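Local coordinates for replication protein (Sphinx1.76-related DNA, PDB 6H24) that probably takes part in the replication of its plasmid-like DNA, this chain being the N-terminal winged-helix (WH1) domain of the longer Rep initiator, at residues A[38-42]-A[112-118]; A[47-52]-A[63-67]. One frame throughout, in Å; residues are numbered along the deposited sequence.

Interaction 1 (A[38-42]-A[112-118]); sequences GINAN and IFAPAVV
A41 lies with its methyl group against P115 and V118. Its CB is 3.9 Å from P115 CB and 4.3 Å from V118 CG2. V118 uses both branches. CG1 is anti to the backbone N (chi1 169°) and reaches I39 O, at 3.6 Å. CG2 lies beside the backbone N and rests on the N40-A41 peptide, 3.7 Å from N40 C. I112 packs on the later part of the loop. Its CG2 meets A41 O at 3.4 Å, and its CD1 meets N42 O. At the other end, I39 CG2 touches CD2 of the F113 ring. I39 also packs on I29 and A32 of helix 19-34 and on I121 of helix 121-128.

Beside these apolar contacts two waters link the backbones. One gives a proton to N40 O and takes one from F113 N, 2.9 Å away. The second lies 2.8 Å from both A41 O and F113 O. By contrast, the side chains of N40 and N42 start away from segment 112-118, and N42 is exposed. N40 OD1 takes the N-H of N42 at 2.8 Å, in the carbonyl plane on a lone pair, which makes an Asx turn. It also accepts from D43 N. A41 and P115 pack on the second subunit. The turn lies in the loop before strand 45-48, set against the end of strand 108-113 in the WH1 winged-helix domain.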
# COMPACT_ATOMS: atom_id res chain seq x y z
N GLY A 38 0.91 -17.76 -5.91
CA GLY A 38 0.33 -16.75 -6.76
C GLY A 38 0.67 -15.35 -6.28
O GLY A 38 1.20 -15.14 -5.19
N ILE A 39 0.33 -14.37 -7.11
CA ILE A 39 0.59 -12.97 -6.82
C ILE A 39 -0.74 -12.26 -6.62
O ILE A 39 -1.59 -12.25 -7.52
CB ILE A 39 1.43 -12.30 -7.92
CG1 ILE A 39 2.78 -13.03 -8.01
CG2 ILE A 39 1.66 -10.82 -7.62
CD1 ILE A 39 3.72 -12.48 -9.03
N ASN A 40 -0.91 -11.67 -5.44
CA ASN A 40 -2.15 -10.99 -5.10
C ASN A 40 -1.82 -9.87 -4.11
O ASN A 40 -0.66 -9.68 -3.73
CB ASN A 40 -3.18 -11.97 -4.52
CG ASN A 40 -2.67 -12.68 -3.27
OD1 ASN A 40 -2.43 -12.05 -2.25
ND2 ASN A 40 -2.50 -14.00 -3.35
N ALA A 41 -2.84 -9.12 -3.72
CA ALA A 41 -2.64 -7.93 -2.89
C ALA A 41 -2.55 -8.24 -1.40
O ALA A 41 -2.44 -7.30 -0.61
CB ALA A 41 -3.76 -6.92 -3.14
N ASN A 42 -2.58 -9.51 -1.01
CA ASN A 42 -2.53 -9.88 0.40
C ASN A 42 -1.27 -10.62 0.82
O ASN A 42 -0.83 -10.43 1.96
CB ASN A 42 -3.74 -10.77 0.74
CG ASN A 42 -4.89 -9.98 1.29
OD1 ASN A 42 -4.92 -9.65 2.48
ND2 ASN A 42 -5.85 -9.64 0.43
N ILE A 112 4.73 -6.96 -0.81
CA ILE A 112 3.37 -7.17 -1.27
C ILE A 112 3.05 -6.10 -2.30
O ILE A 112 3.18 -4.91 -2.02
CB ILE A 112 2.34 -7.13 -0.14
CG1 ILE A 112 2.72 -8.07 1.01
CG2 ILE A 112 0.97 -7.52 -0.69
CD1 ILE A 112 1.71 -8.09 2.15
N PHE A 113 2.61 -6.51 -3.48
CA PHE A 113 2.21 -5.55 -4.50
C PHE A 113 0.88 -4.90 -4.14
O PHE A 113 -0.02 -5.54 -3.59
CB PHE A 113 2.11 -6.22 -5.86
CG PHE A 113 3.44 -6.55 -6.46
CD1 PHE A 113 4.26 -5.54 -6.95
CD2 PHE A 113 3.89 -7.85 -6.52
CE1 PHE A 113 5.49 -5.84 -7.50
CE2 PHE A 113 5.12 -8.16 -7.07
CZ PHE A 113 5.92 -7.15 -7.57
N ALA A 114 0.76 -3.62 -4.48
CA ALA A 114 -0.49 -2.90 -4.31
C ALA A 114 -1.54 -3.45 -5.27
O ALA A 114 -1.21 -3.96 -6.35
CB ALA A 114 -0.28 -1.41 -4.57
N PRO A 115 -2.82 -3.35 -4.92
CA PRO A 115 -3.84 -4.01 -5.76
C PRO A 115 -3.95 -3.47 -7.17
O PRO A 115 -4.30 -4.22 -8.08
CB PRO A 115 -5.15 -3.80 -4.97
CG PRO A 115 -4.87 -2.71 -3.98
CD PRO A 115 -3.39 -2.76 -3.69
N ALA A 116 -3.62 -2.20 -7.41
CA ALA A 116 -3.69 -1.68 -8.77
C ALA A 116 -2.63 -2.31 -9.67
O ALA A 116 -2.83 -2.40 -10.90
CB ALA A 116 -3.52 -0.17 -8.77
N VAL A 117 -1.52 -2.74 -9.09
CA VAL A 117 -0.40 -3.28 -9.86
C VAL A 117 -0.58 -4.76 -10.15
O VAL A 117 -0.15 -5.25 -11.20
CB VAL A 117 0.90 -3.00 -9.09
CG1 VAL A 117 2.08 -3.68 -9.76
CG2 VAL A 117 1.13 -1.49 -8.99
N VAL A 118 -1.23 -5.49 -9.23
CA VAL A 118 -1.35 -6.94 -9.36
C VAL A 118 -1.80 -7.37 -10.76
O VAL A 118 -1.20 -8.30 -11.32
CB VAL A 118 -2.26 -7.49 -8.26
CG1 VAL A 118 -2.62 -8.93 -8.53
CG2 VAL A 118 -1.61 -7.36 -6.88
O HOH W 1 2.00 -9.35 -3.94
O HOH W 2 -1.40 -4.77 -1.25

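Interaction 2 (A[47-52]-A[63-67]); sequences VHASSY and AYQAL
Helices 49-56 and 60-75, whose order is consistent with a helix-turn-helix element, meet here through Y52 and L67. The Y52 ring slots in beside helix 60-75. L67 CD2 sits over one face in a CH-pi contact, 4.2 Å from the ring centroid and off-centre, nearer CD2 and CG. CD2 and CE2 of the ring edge turn to the helix itself. Y52 CD2 is 3.6 Å from A63 O and 3.7 Å from A63 CB. CE2 meets A66 CB at 4.1 Å. With CG anti to the backbone N (chi1 -176°), the ring lies toward helix 60-75.

The other L67 methyl serves the start of helix 49-56. L67 CD1 lies 3.8 Å from A49 CA and 4.0 Å from V47 CG1. It therefore packs where strand 45-48 passes into the helix, with H48 at the N-cap position. In a winged-helix fold this pair would be the helix-turn-helix, with the hairpin of strands 78-85 and 88-95 following as the wing. A49 CB meets A63 CB and Y64 CB where the helices come close, the A49 and Y64 CA atoms being 5.0 Å apart. Apart from A63 O at the Y52 edge, which already accepts from L67 N, mainly apolar groups meet. Y64 OH bonds to D104 OD1, and H48 N gives its proton to E31 OE1. V47 and Y52 also touch L27 of helix 19-34.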
# COMPACT_ATOMS: atom_id res chain seq x y z
N VAL A 47 11.94 -12.82 -1.78
CA VAL A 47 13.06 -12.74 -2.70
C VAL A 47 14.34 -13.05 -1.93
O VAL A 47 14.61 -12.44 -0.89
CB VAL A 47 13.18 -11.36 -3.38
CG1 VAL A 47 14.44 -11.30 -4.25
CG2 VAL A 47 11.94 -11.07 -4.21
N HIS A 48 15.10 -14.02 -2.43
CA HIS A 48 16.37 -14.40 -1.84
C HIS A 48 17.52 -13.69 -2.55
O HIS A 48 17.56 -13.62 -3.78
CB HIS A 48 16.59 -15.92 -1.94
CG HIS A 48 15.72 -16.72 -1.03
ND1 HIS A 48 14.37 -16.90 -1.25
CD2 HIS A 48 16.01 -17.41 0.09
CE1 HIS A 48 13.87 -17.65 -0.29
NE2 HIS A 48 14.84 -17.98 0.54
N ALA A 49 18.47 -13.18 -1.76
CA ALA A 49 19.69 -12.66 -2.37
C ALA A 49 20.37 -13.74 -3.21
O ALA A 49 21.00 -13.43 -4.23
CB ALA A 49 20.65 -12.14 -1.30
N SER A 50 20.26 -15.01 -2.80
CA SER A 50 20.85 -16.10 -3.57
C SER A 50 20.25 -16.17 -4.97
O SER A 50 20.95 -16.45 -5.94
CB SER A 50 20.65 -17.42 -2.84
OG SER A 50 19.28 -17.63 -2.53
N SER A 51 18.94 -15.90 -5.09
CA SER A 51 18.32 -15.89 -6.41
C SER A 51 18.81 -14.71 -7.24
O SER A 51 19.05 -14.84 -8.44
CB SER A 51 16.80 -15.85 -6.29
OG SER A 51 16.32 -16.93 -5.51
N TYR A 52 18.97 -13.54 -6.61
CA TYR A 52 19.53 -12.38 -7.29
C TYR A 52 20.90 -12.72 -7.84
O TYR A 52 21.20 -12.45 -9.02
CB TYR A 52 19.55 -11.20 -6.31
CG TYR A 52 20.02 -9.85 -6.83
CD1 TYR A 52 19.76 -9.44 -8.13
CD2 TYR A 52 20.62 -8.94 -5.97
CE1 TYR A 52 20.17 -8.19 -8.58
CE2 TYR A 52 21.02 -7.69 -6.41
CZ TYR A 52 20.79 -7.32 -7.71
OH TYR A 52 21.20 -6.07 -8.13
N ALA A 63 24.79 -8.03 -2.72
CA ALA A 63 23.51 -8.36 -3.34
C ALA A 63 22.36 -8.14 -2.37
O ALA A 63 21.35 -7.52 -2.72
CB ALA A 63 23.53 -9.80 -3.84
N TYR A 64 22.50 -8.62 -1.13
CA TYR A 64 21.41 -8.47 -0.17
C TYR A 64 21.16 -7.00 0.15
O TYR A 64 20.01 -6.54 0.12
CB TYR A 64 21.69 -9.25 1.10
CG TYR A 64 20.70 -8.96 2.20
CD1 TYR A 64 19.35 -9.23 2.04
CD2 TYR A 64 21.11 -8.39 3.40
CE1 TYR A 64 18.44 -8.96 3.05
CE2 TYR A 64 20.21 -8.11 4.41
CZ TYR A 64 18.87 -8.40 4.23
OH TYR A 64 17.96 -8.13 5.23
N GLN A 65 22.22 -6.24 0.45
CA GLN A 65 22.02 -4.82 0.76
C GLN A 65 21.37 -4.10 -0.42
O GLN A 65 20.52 -3.22 -0.22
CB GLN A 65 23.35 -4.16 1.11
CG GLN A 65 23.20 -2.76 1.67
CD GLN A 65 22.50 -2.75 3.03
OE1 GLN A 65 22.87 -3.49 3.94
NE2 GLN A 65 21.47 -1.92 3.15
N ALA A 66 21.76 -4.45 -1.65
CA ALA A 66 21.14 -3.84 -2.82
C ALA A 66 19.64 -4.10 -2.85
O ALA A 66 18.85 -3.19 -3.12
CB ALA A 66 21.80 -4.39 -4.09
N LEU A 67 19.23 -5.33 -2.56
CA LEU A 67 17.81 -5.65 -2.50
C LEU A 67 17.12 -4.91 -1.37
O LEU A 67 16.02 -4.37 -1.54
CB LEU A 67 17.63 -7.16 -2.32
CG LEU A 67 17.98 -8.07 -3.49
CD1 LEU A 67 17.78 -9.48 -3.00
CD2 LEU A 67 17.12 -7.77 -4.70

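Interactions 1 and 2 are centred 21 Å apart, and their nearest atoms are about 8 Å from each other. They do not touch. Strands 45-48 and 108-113, antiparallel neighbours in one sheet, join them. Interaction 1 involves the end of strand 108-113, and interaction 2 the end of strand 45-48. Along the chain, 47-52 and 63-67 are nested inside the loop that 38-42 and 112-118 close. Helix 19-34 is a common partner: I29 and A32 pack on I39, while L27 and A28 pack on V47. Interaction 1 borders the second subunit. Interaction 2 is touched by no other chain of the assembly.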